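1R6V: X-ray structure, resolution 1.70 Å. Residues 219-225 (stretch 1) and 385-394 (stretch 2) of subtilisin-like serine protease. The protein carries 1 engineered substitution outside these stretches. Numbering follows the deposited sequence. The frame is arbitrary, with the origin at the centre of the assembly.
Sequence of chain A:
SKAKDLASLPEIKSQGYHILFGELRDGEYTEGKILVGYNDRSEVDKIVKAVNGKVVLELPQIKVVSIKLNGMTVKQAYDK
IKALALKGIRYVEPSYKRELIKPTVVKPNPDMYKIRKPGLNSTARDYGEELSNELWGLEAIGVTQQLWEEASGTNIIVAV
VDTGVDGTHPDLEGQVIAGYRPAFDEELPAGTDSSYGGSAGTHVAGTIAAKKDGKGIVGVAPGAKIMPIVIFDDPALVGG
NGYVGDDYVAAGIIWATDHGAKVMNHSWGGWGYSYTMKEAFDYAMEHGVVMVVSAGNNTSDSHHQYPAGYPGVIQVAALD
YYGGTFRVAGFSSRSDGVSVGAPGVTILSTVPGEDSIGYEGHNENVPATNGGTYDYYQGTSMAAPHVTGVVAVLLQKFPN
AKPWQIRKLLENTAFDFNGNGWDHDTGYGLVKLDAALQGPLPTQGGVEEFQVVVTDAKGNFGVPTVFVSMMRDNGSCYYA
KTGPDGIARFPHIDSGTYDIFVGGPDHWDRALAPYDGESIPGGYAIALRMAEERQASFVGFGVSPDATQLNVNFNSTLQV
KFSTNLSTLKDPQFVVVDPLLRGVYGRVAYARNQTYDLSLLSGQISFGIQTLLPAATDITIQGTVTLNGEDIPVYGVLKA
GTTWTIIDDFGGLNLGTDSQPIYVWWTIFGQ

Stretch 1, residues 219-225: GVAPGAK
Stretch 2, residues 385-394: PHVTGVVAVL

A short loop, residues 219-225, packs against one side of a helix, residues 385-394, in a small, largely apolar van der Waals contact that no hydrogen bond crosses and that centres on Val220 sitting over Gly389. The two segments belong to one chain, touching residues lie at least 166 positions apart in sequence, and together they bury 260 Å².

Stretch 2 is helical throughout and continues beyond both ends, with a kink at 385-386, where the backbone N atoms have no bond to the preceding turn. Pro385 is at -60/-27; from His386 onward phi runs from -59 to -70 and psi from -37 to -44, and i to i+4 bonds run regularly, from Gly389 N to Pro385 O (2.9 Å) through Val393 N to Gly389 O (3.1 Å) to Leu394 N to Val390 O (3.0 Å).

Stretch 1 is mostly irregular. Gly219 is extended (-82/171), Val220 compact (-63/-37) and Ala221 opened out (-124/74); Pro222 (-63/-12, C-gamma endo) and Gly223 (-90/-15) then form the corners of a type I turn from Ala221 to Ala224, closed by Ala224 N to Ala221 O at 3.0 Å. Ala224 (-76/175) and Lys225 (-127/149) are extended again. The turn leaves the CA-to-CB bonds of Ala221 and Ala224 pointing toward the helix and that of Pro222 away; Lys225, with chi angles m, m, t, m, is out of reach.

The register is set by Val220 and Gly389, whose CA atoms lie 5.1 Å apart. From Val220 to Ala224 the loop advances in the same general sense as the helix, so Val220 meets His386, Gly389 and Val390 while Ala224 reaches Ala392. The closeness at Gly389 depends on glycine: an ideal CB there would point toward the loop and come 2.6 Å from Val220 CB, a clash. In the space so left, Val220, with chi1 t (171°), lays CG1 on the helix backbone, 3.5 Å from Gly389 C and 3.7 Å from Val390 N. Its CG1 also meets Val390 CG2 at 4.2 Å, although the CA-to-CB bond of Val390 (chi1 t) points away. Val220 CG2 turns to His386 (chi1 m, chi2 -92°), approaching its ring obliquely, 4.1 Å from His386 ND1. That nitrogen is buried by the contact without a polar partner in the model, and the valine methyl cannot supply one.

Further along the helix, the alanines take over. Ala221 CB packs 3.7 Å from Val393 CG2 and 4.0 Å from Ala392 CB, and lies 3.6 Å from Gly389 O, a carbonyl already engaged by Val393 N within the helix. Val393, chi1 t, points sideways at its CA-to-CB bond, yet its CG2 reaches the loop and also lies 3.7 Å from Val220 O, a van der Waals contact. Ala224 CB closes the patch against Ala392 CB at 4.3 Å.

The remaining helix side chains do not touch the loop. Pro385 (C-gamma endo) points sideways, Val387 (chi1 t) points away, Thr388 (chi1 m) points sideways with OG1 hydrogen-bonded elsewhere in the structure, and Val391 (t) and Leu394 (m, t) are out of reach.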

# COMPACT_ATOMS: atom_id res chain seq x y z
N GLY A 219 23.25 -8.96 -18.63
CA GLY A 219 22.60 -8.55 -17.40
C GLY A 219 23.44 -8.83 -16.17
O GLY A 219 24.49 -9.46 -16.25
N VAL A 220 22.99 -8.31 -15.03
CA VAL A 220 23.65 -8.53 -13.75
C VAL A 220 23.61 -10.02 -13.41
O VAL A 220 24.56 -10.57 -12.84
CB VAL A 220 22.91 -7.76 -12.64
CG1 VAL A 220 23.47 -8.14 -11.29
CG2 VAL A 220 23.05 -6.24 -12.87
N ALA A 221 22.49 -10.65 -13.77
CA ALA A 221 22.23 -12.06 -13.51
C ALA A 221 21.91 -12.78 -14.83
O ALA A 221 20.76 -13.13 -15.10
CB ALA A 221 21.04 -12.18 -12.54
N PRO A 222 22.93 -13.02 -15.66
CA PRO A 222 22.70 -13.69 -16.94
C PRO A 222 22.17 -15.11 -16.84
O PRO A 222 21.72 -15.67 -17.83
CB PRO A 222 24.06 -13.60 -17.63
CG PRO A 222 25.04 -13.57 -16.48
CD PRO A 222 24.36 -12.69 -15.46
N GLY A 223 22.21 -15.68 -15.65
CA GLY A 223 21.70 -17.04 -15.49
C GLY A 223 20.22 -17.09 -15.14
O GLY A 223 19.58 -18.15 -15.25
N ALA A 224 19.67 -15.95 -14.73
CA ALA A 224 18.26 -15.86 -14.35
C ALA A 224 17.32 -15.85 -15.55
O ALA A 224 17.76 -15.82 -16.69
CB ALA A 224 18.02 -14.63 -13.49
N LYS A 225 16.02 -15.89 -15.26
CA LYS A 225 15.00 -15.87 -16.30
C LYS A 225 14.03 -14.75 -15.95
O LYS A 225 13.80 -14.46 -14.78
CB LYS A 225 14.23 -17.19 -16.35
CG LYS A 225 15.05 -18.37 -16.86
CD LYS A 225 15.48 -18.15 -18.29
CE LYS A 225 15.96 -19.44 -18.95
NZ LYS A 225 17.16 -19.98 -18.28
N PRO A 385 16.53 -2.29 -11.25
CA PRO A 385 16.90 -3.56 -11.89
C PRO A 385 18.30 -4.04 -11.53
O PRO A 385 18.57 -5.25 -11.56
CB PRO A 385 16.75 -3.28 -13.39
CG PRO A 385 16.67 -1.79 -13.49
CD PRO A 385 16.00 -1.34 -12.24
N HIS A 386 19.20 -3.13 -11.18
CA HIS A 386 20.54 -3.58 -10.80
C HIS A 386 20.40 -4.34 -9.49
O HIS A 386 21.05 -5.37 -9.29
CB HIS A 386 21.48 -2.40 -10.60
CG HIS A 386 21.93 -1.77 -11.88
ND1 HIS A 386 23.09 -2.14 -12.53
CD2 HIS A 386 21.36 -0.82 -12.65
CE1 HIS A 386 23.20 -1.46 -13.65
NE2 HIS A 386 22.16 -0.64 -13.75
N VAL A 387 19.58 -3.82 -8.58
CA VAL A 387 19.39 -4.49 -7.29
C VAL A 387 18.62 -5.80 -7.49
O VAL A 387 18.94 -6.81 -6.88
CB VAL A 387 18.64 -3.58 -6.29
CG1 VAL A 387 18.27 -4.37 -5.03
CG2 VAL A 387 19.53 -2.41 -5.91
N THR A 388 17.60 -5.79 -8.34
CA THR A 388 16.86 -7.03 -8.57
C THR A 388 17.82 -8.10 -9.11
O THR A 388 17.73 -9.28 -8.74
CB THR A 388 15.68 -6.79 -9.56
OG1 THR A 388 14.73 -5.92 -8.92
CG2 THR A 388 14.97 -8.08 -9.92
N GLY A 389 18.74 -7.68 -9.97
CA GLY A 389 19.73 -8.61 -10.51
C GLY A 389 20.66 -9.14 -9.43
O GLY A 389 21.01 -10.32 -9.40
N VAL A 390 21.08 -8.26 -8.53
CA VAL A 390 21.95 -8.68 -7.44
C VAL A 390 21.20 -9.69 -6.58
O VAL A 390 21.76 -10.71 -6.19
CB VAL A 390 22.40 -7.47 -6.59
CG1 VAL A 390 23.08 -7.96 -5.30
CG2 VAL A 390 23.39 -6.62 -7.39
N VAL A 391 19.94 -9.41 -6.27
CA VAL A 391 19.15 -10.34 -5.46
C VAL A 391 19.06 -11.72 -6.14
O VAL A 391 19.16 -12.76 -5.49
CB VAL A 391 17.70 -9.80 -5.22
CG1 VAL A 391 16.83 -10.87 -4.50
CG2 VAL A 391 17.77 -8.55 -4.34
N ALA A 392 18.84 -11.73 -7.46
CA ALA A 392 18.74 -13.00 -8.16
C ALA A 392 20.02 -13.82 -8.03
O ALA A 392 19.96 -15.04 -7.86
CB ALA A 392 18.40 -12.76 -9.64
N VAL A 393 21.17 -13.16 -8.13
CA VAL A 393 22.46 -13.86 -7.99
C VAL A 393 22.59 -14.39 -6.55
O VAL A 393 22.97 -15.55 -6.32
CB VAL A 393 23.66 -12.91 -8.36
CG1 VAL A 393 25.01 -13.61 -8.14
CG2 VAL A 393 23.55 -12.52 -9.85
N LEU A 394 22.22 -13.57 -5.57
CA LEU A 394 22.29 -14.00 -4.17
C LEU A 394 21.39 -15.18 -3.86
O LEU A 394 21.75 -16.04 -3.06
CB LEU A 394 21.93 -12.85 -3.23
CG LEU A 394 22.85 -11.63 -3.26
CD1 LEU A 394 22.30 -10.54 -2.36
CD2 LEU A 394 24.26 -12.03 -2.79